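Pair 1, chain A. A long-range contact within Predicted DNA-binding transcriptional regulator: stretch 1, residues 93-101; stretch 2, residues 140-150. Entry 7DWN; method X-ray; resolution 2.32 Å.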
# COMPACT_ATOMS: atom_id res chain seq x y z
N ASN A 93 -8.84 12.42 28.09
CA ASN A 93 -8.75 13.83 27.76
C ASN A 93 -7.48 14.17 26.99
O ASN A 93 -7.06 15.34 26.99
CB ASN A 93 -8.83 14.68 29.04
CG ASN A 93 -10.16 14.52 29.76
OD1 ASN A 93 -11.20 14.30 29.13
ND2 ASN A 93 -10.13 14.63 31.08
N VAL A 94 -6.85 13.19 26.35
CA VAL A 94 -5.66 13.46 25.55
C VAL A 94 -6.07 14.15 24.25
O VAL A 94 -7.09 13.81 23.63
CB VAL A 94 -4.89 12.16 25.27
CG1 VAL A 94 -5.74 11.15 24.51
CG2 VAL A 94 -3.59 12.45 24.52
N VAL A 95 -5.29 15.14 23.85
CA VAL A 95 -5.51 15.87 22.60
C VAL A 95 -4.24 15.73 21.78
O VAL A 95 -3.16 16.18 22.21
CB VAL A 95 -5.86 17.34 22.85
CG1 VAL A 95 -6.20 18.04 21.54
CG2 VAL A 95 -7.02 17.45 23.82
N GLN A 96 -4.36 15.11 20.61
CA GLN A 96 -3.23 14.88 19.71
C GLN A 96 -3.05 16.12 18.84
O GLN A 96 -3.92 16.44 18.02
CB GLN A 96 -3.45 13.64 18.86
CG GLN A 96 -3.66 12.37 19.67
CD GLN A 96 -3.98 11.17 18.80
OE1 GLN A 96 -3.10 10.65 18.11
NE2 GLN A 96 -5.23 10.72 18.84
N VAL A 97 -1.93 16.81 19.02
CA VAL A 97 -1.64 18.04 18.29
C VAL A 97 -0.37 17.83 17.48
O VAL A 97 0.71 17.63 18.05
CB VAL A 97 -1.50 19.24 19.23
CG1 VAL A 97 -1.04 20.47 18.45
CG2 VAL A 97 -2.81 19.52 19.95
N ALA A 98 -0.50 17.87 16.16
CA ALA A 98 0.66 17.99 15.29
C ALA A 98 0.98 19.47 15.11
O ALA A 98 0.08 20.29 14.91
CB ALA A 98 0.40 17.32 13.94
N ALA A 99 2.26 19.81 15.20
CA ALA A 99 2.63 21.21 15.20
C ALA A 99 4.01 21.39 14.58
O ALA A 99 4.87 20.51 14.68
CB ALA A 99 2.61 21.80 16.62
N ALA A 100 4.20 22.54 13.95
CA ALA A 100 5.54 22.96 13.57
C ALA A 100 6.35 23.25 14.82
O ALA A 100 5.82 23.78 15.81
CB ALA A 100 5.48 24.20 12.67
N HIS A 101 7.63 22.89 14.78
CA HIS A 101 8.49 22.96 15.96
C HIS A 101 8.47 24.36 16.58
O HIS A 101 8.24 24.51 17.79
CB HIS A 101 9.91 22.55 15.59
CG HIS A 101 10.81 22.30 16.76
ND1 HIS A 101 11.24 23.30 17.60
CD2 HIS A 101 11.36 21.15 17.22
CE1 HIS A 101 12.02 22.78 18.53
NE2 HIS A 101 12.11 21.48 18.33
N GLU A 140 -7.16 11.21 8.39
CA GLU A 140 -7.31 9.85 8.90
C GLU A 140 -7.63 9.81 10.39
O GLU A 140 -8.08 8.77 10.89
CB GLU A 140 -6.04 9.05 8.64
CG GLU A 140 -5.67 8.90 7.17
CD GLU A 140 -4.42 8.07 6.97
OE1 GLU A 140 -4.39 7.27 6.01
OE2 GLU A 140 -3.47 8.21 7.77
N GLY A 141 -7.42 10.91 11.11
CA GLY A 141 -7.61 10.94 12.54
C GLY A 141 -6.37 10.67 13.36
O GLY A 141 -6.49 10.45 14.57
N ALA A 142 -5.19 10.68 12.75
CA ALA A 142 -3.95 10.48 13.50
C ALA A 142 -3.66 11.63 14.45
O ALA A 142 -2.91 11.44 15.42
CB ALA A 142 -2.78 10.28 12.54
N CYS A 143 -4.22 12.81 14.20
CA CYS A 143 -4.11 13.93 15.12
C CYS A 143 -5.43 14.70 15.09
O CYS A 143 -6.15 14.69 14.10
CB CYS A 143 -2.94 14.86 14.76
SG CYS A 143 -3.04 15.62 13.13
N ASP A 144 -5.73 15.36 16.21
CA ASP A 144 -6.97 16.12 16.35
C ASP A 144 -6.84 17.54 15.81
O ASP A 144 -7.73 18.01 15.10
CB ASP A 144 -7.40 16.15 17.81
CG ASP A 144 -7.53 14.77 18.42
OD1 ASP A 144 -8.07 13.87 17.73
OD2 ASP A 144 -7.09 14.58 19.57
N ILE A 145 -5.75 18.22 16.14
CA ILE A 145 -5.54 19.62 15.77
C ILE A 145 -4.13 19.78 15.23
O ILE A 145 -3.17 19.23 15.79
CB ILE A 145 -5.78 20.56 16.97
CG1 ILE A 145 -7.22 20.44 17.46
CG2 ILE A 145 -5.45 22.00 16.60
CD1 ILE A 145 -7.45 21.05 18.83
N LEU A 146 -4.00 20.52 14.13
CA LEU A 146 -2.72 20.76 13.49
C LEU A 146 -2.35 22.23 13.65
O LEU A 146 -3.15 23.11 13.31
CB LEU A 146 -2.79 20.39 12.00
CG LEU A 146 -1.59 20.73 11.13
CD1 LEU A 146 -0.34 20.10 11.69
CD2 LEU A 146 -1.83 20.26 9.70
N LEU A 147 -1.16 22.50 14.16
CA LEU A 147 -0.66 23.86 14.27
C LEU A 147 0.38 24.05 13.17
O LEU A 147 1.50 23.55 13.27
CB LEU A 147 -0.07 24.12 15.66
CG LEU A 147 -1.00 24.60 16.78
CD1 LEU A 147 -2.16 23.65 17.00
CD2 LEU A 147 -0.20 24.79 18.06
N ALA A 148 0.01 24.76 12.11
CA ALA A 148 0.90 24.86 10.96
C ALA A 148 0.82 26.26 10.38
O ALA A 148 0.09 27.12 10.89
CB ALA A 148 0.57 23.79 9.91
N PHE A 149 1.59 26.51 9.33
CA PHE A 149 1.58 27.82 8.69
C PHE A 149 0.56 27.84 7.55
O PHE A 149 -0.07 26.84 7.23
CB PHE A 149 2.98 28.18 8.19
CG PHE A 149 3.97 28.40 9.30
CD1 PHE A 149 4.04 29.62 9.96
CD2 PHE A 149 4.84 27.39 9.68
CE1 PHE A 149 4.95 29.82 10.98
CE2 PHE A 149 5.76 27.59 10.69
CZ PHE A 149 5.81 28.81 11.34
N ASP A 150 0.42 29.03 6.95
CA ASP A 150 -0.58 29.26 5.92
C ASP A 150 -0.45 28.24 4.79
O ASP A 150 0.60 28.12 4.17
CB ASP A 150 -0.43 30.68 5.37
CG ASP A 150 -1.55 31.08 4.43
OD1 ASP A 150 -2.62 30.43 4.45
OD2 ASP A 150 -1.37 32.05 3.66

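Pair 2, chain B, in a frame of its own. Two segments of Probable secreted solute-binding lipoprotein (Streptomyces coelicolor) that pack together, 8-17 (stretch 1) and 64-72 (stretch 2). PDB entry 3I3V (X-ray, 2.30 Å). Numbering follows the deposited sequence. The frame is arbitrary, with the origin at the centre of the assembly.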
# COMPACT_ATOMS: atom_id res chain seq x y z
N ASP B 8 29.37 35.25 -2.48
CA ASP B 8 28.18 35.93 -1.96
C ASP B 8 28.15 37.39 -2.44
O ASP B 8 27.43 38.23 -1.89
CB ASP B 8 28.13 35.91 -0.42
CG ASP B 8 28.91 34.75 0.18
OD1 ASP B 8 28.67 33.59 -0.22
OD2 ASP B 8 29.76 35.01 1.06
N THR B 9 28.94 37.69 -3.46
CA THR B 9 28.97 39.03 -4.05
C THR B 9 28.98 38.84 -5.54
O THR B 9 29.98 38.47 -6.10
CB THR B 9 30.22 39.81 -3.69
OG1 THR B 9 30.13 40.24 -2.33
CG2 THR B 9 30.34 41.03 -4.58
N LEU B 10 27.86 39.10 -6.18
CA LEU B 10 27.77 38.93 -7.60
C LEU B 10 27.99 40.29 -8.23
O LEU B 10 27.26 41.21 -7.91
CB LEU B 10 26.38 38.44 -7.95
CG LEU B 10 26.12 37.41 -9.03
CD1 LEU B 10 24.91 37.79 -9.85
CD2 LEU B 10 27.33 37.26 -9.90
N VAL B 11 29.00 40.44 -9.10
CA VAL B 11 29.25 41.74 -9.75
C VAL B 11 28.76 41.61 -11.18
O VAL B 11 29.18 40.72 -11.91
CB VAL B 11 30.74 42.10 -9.77
CG1 VAL B 11 30.93 43.48 -10.40
CG2 VAL B 11 31.32 42.08 -8.36
N VAL B 12 27.87 42.51 -11.56
CA VAL B 12 27.26 42.52 -12.89
C VAL B 12 27.64 43.77 -13.69
O VAL B 12 27.35 44.89 -13.27
CB VAL B 12 25.71 42.47 -12.77
CG1 VAL B 12 25.07 42.57 -14.14
CG2 VAL B 12 25.30 41.19 -12.08
N HIS B 13 28.27 43.56 -14.84
CA HIS B 13 28.67 44.65 -15.74
C HIS B 13 27.54 44.75 -16.76
O HIS B 13 27.40 43.88 -17.62
CB HIS B 13 29.99 44.31 -16.43
CG HIS B 13 30.74 45.51 -16.91
ND1 HIS B 13 31.96 45.43 -17.52
CD2 HIS B 13 30.43 46.83 -16.84
CE1 HIS B 13 32.39 46.66 -17.81
NE2 HIS B 13 31.48 47.51 -17.40
N THR B 14 26.75 45.82 -16.67
CA THR B 14 25.57 46.01 -17.51
C THR B 14 25.44 47.32 -18.25
O THR B 14 25.92 48.35 -17.78
CB THR B 14 24.30 45.98 -16.65
OG1 THR B 14 24.48 45.05 -15.58
CG2 THR B 14 23.10 45.62 -17.47
N GLN B 15 24.72 47.28 -19.36
CA GLN B 15 24.44 48.48 -20.15
C GLN B 15 23.14 49.08 -19.64
O GLN B 15 22.78 50.19 -20.03
CB GLN B 15 24.27 48.12 -21.63
CG GLN B 15 25.57 47.78 -22.32
CD GLN B 15 25.38 47.55 -23.80
OE1 GLN B 15 24.49 46.80 -24.22
NE2 GLN B 15 26.22 48.20 -24.61
N LEU B 16 22.45 48.34 -18.78
CA LEU B 16 21.18 48.78 -18.20
C LEU B 16 21.43 49.43 -16.84
O LEU B 16 22.33 49.02 -16.11
CB LEU B 16 20.24 47.59 -17.98
CG LEU B 16 19.77 46.78 -19.19
CD1 LEU B 16 18.73 45.77 -18.72
CD2 LEU B 16 19.18 47.71 -20.24
N GLY B 17 20.61 50.42 -16.50
CA GLY B 17 20.78 51.07 -15.21
C GLY B 17 20.50 52.56 -15.22
O GLY B 17 20.26 53.16 -14.18
N GLU B 64 37.45 41.11 -13.94
CA GLU B 64 36.22 41.42 -14.65
C GLU B 64 34.98 40.97 -13.88
O GLU B 64 35.04 40.06 -13.06
CB GLU B 64 36.22 40.78 -16.04
CG GLU B 64 35.97 39.27 -16.07
CD GLU B 64 37.19 38.46 -15.61
OE1 GLU B 64 37.12 37.21 -15.62
OE2 GLU B 64 38.21 39.08 -15.25
N ALA B 65 33.85 41.62 -14.17
CA ALA B 65 32.58 41.29 -13.54
C ALA B 65 32.27 39.81 -13.72
O ALA B 65 32.83 39.16 -14.61
CB ALA B 65 31.47 42.15 -14.14
N ASP B 66 31.37 39.28 -12.89
CA ASP B 66 30.98 37.87 -12.96
C ASP B 66 29.97 37.59 -14.07
O ASP B 66 29.94 36.50 -14.65
CB ASP B 66 30.38 37.44 -11.61
CG ASP B 66 31.29 37.76 -10.45
OD1 ASP B 66 32.43 37.24 -10.43
OD2 ASP B 66 30.87 38.53 -9.55
N VAL B 67 29.13 38.59 -14.34
CA VAL B 67 28.09 38.47 -15.36
C VAL B 67 28.07 39.76 -16.17
O VAL B 67 28.20 40.86 -15.62
CB VAL B 67 26.69 38.29 -14.72
CG1 VAL B 67 25.63 38.30 -15.80
CG2 VAL B 67 26.63 36.98 -13.94
N VAL B 68 27.91 39.62 -17.48
CA VAL B 68 27.88 40.77 -18.36
C VAL B 68 26.54 40.87 -19.06
O VAL B 68 25.94 39.86 -19.42
CB VAL B 68 29.00 40.69 -19.42
CG1 VAL B 68 29.07 42.00 -20.19
CG2 VAL B 68 30.33 40.37 -18.76
N MSE B 69 26.05 42.08 -19.25
CA MSE B 69 24.78 42.26 -19.95
C MSE B 69 24.99 43.17 -21.13
O MSE B 69 24.94 44.39 -21.00
CB MSE B 69 23.73 42.83 -19.00
CG MSE B 69 23.40 41.92 -17.82
SE MSE B 69 22.02 42.64 -16.65
CE MSE B 69 20.55 42.57 -17.91
N VAL B 70 25.21 42.57 -22.30
CA VAL B 70 25.43 43.31 -23.54
C VAL B 70 24.74 42.61 -24.71
O VAL B 70 24.35 41.45 -24.62
CB VAL B 70 26.94 43.40 -23.93
CG1 VAL B 70 27.49 44.73 -23.55
CG2 VAL B 70 27.72 42.25 -23.27
N ASN B 71 24.62 43.34 -25.82
CA ASN B 71 24.00 42.78 -27.00
C ASN B 71 25.08 42.08 -27.82
O ASN B 71 26.25 42.04 -27.43
CB ASN B 71 23.33 43.87 -27.83
CG ASN B 71 24.30 44.96 -28.29
OD1 ASN B 71 24.20 45.46 -29.42
ND2 ASN B 71 25.23 45.33 -27.42
N LEU B 72 24.66 41.52 -28.95
CA LEU B 72 25.57 40.81 -29.83
C LEU B 72 25.93 41.67 -31.02
O LEU B 72 25.09 41.95 -31.88
CB LEU B 72 24.94 39.51 -30.32
CG LEU B 72 25.90 38.65 -31.15
CD1 LEU B 72 27.01 38.13 -30.23
CD2 LEU B 72 25.16 37.49 -31.81

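Both pairs consist of two parallel strands, and the backbones agree closely: superposing N, CA and C of 14 central residues gives an RMSD of 0.6 Å. The strand axes run at 12° in pair 1, approaching to 4.5 Å, and at 16° in pair 2, approaching to 4.6 Å. Three parallel bridges fix the register in each. V97(A)–I145(A), A98(A)–L146(A) and A99(A)–L147(A) correspond to V12(B)–V67(B), H13(B)–V68(B) and T14(B)–M69(B).

The hydrogen bonds repeat in kind. In pair 1, A98(A) N gives a weak bond to I145(A) O (3.0 Å), L147(A) N binds A98(A) O (2.6 Å), and A100(A) N binds L147(A) O (3.0 Å). In pair 2, H13(B) N to V67(B) O and M69(B) N to H13(B) O are both 2.8 Å, and the weak link is instead Q15(B) N to M69(B) O at 3.3 Å.

A close side-chain match, and the same residue in both pairs, is the aspartate that precedes the second strand, D144(A) = D66(B), with side-chain centres 0.5 Å apart and chi1 in m in both. Its carboxylate accepts a backbone NH of the first strand: Q96(A) N to D144(A) OD2 is 3.0 Å at 165°, V11(B) N to D66(B) OD2 is 2.7 Å at 168°. The carbonyl of that same first-strand residue receives two NH groups, D144(A) N to Q96(A) O at 2.8 Å and I145(A) N to Q96(A) O at 3.2 Å, matched by D66(B) N to V11(B) O at 2.8 Å and V67(B) N to V11(B) O at 3.2 Å. The aspartate thus closes a reciprocal backbone–side-chain clasp where the strands begin to pair.

On the face carrying V97(A), A99(A), I145(A) and L147(A), a valine occupies the same place in both pairs with the same rotamer (t): V97(A) = V12(B), centres 0.3 Å apart. V97(A) CG1 lies 3.7 Å from L147(A) CD1; V12(B) CG1 lies 4.0 Å from the SE of M69(B), a selenomethionine. This longer, unbranched chain also brings its CE within 3.8 Å of L16(B) CD1.

The other face differs more. A98(A) CB packs against L146(A) CD1 (3.7 Å) and C143(A) SG (3.9 Å). At the matching position H13(B) is far larger; its CB meets A65(B) CB at 3.5 Å, while the end of its side chain leads away from the second stretch. Beyond the bridges, A100(A) CB touches F149(A) CE2 (3.9 Å), whereas the longer Q15(B) reaches V70(B), with CD 3.5 Å from CG1.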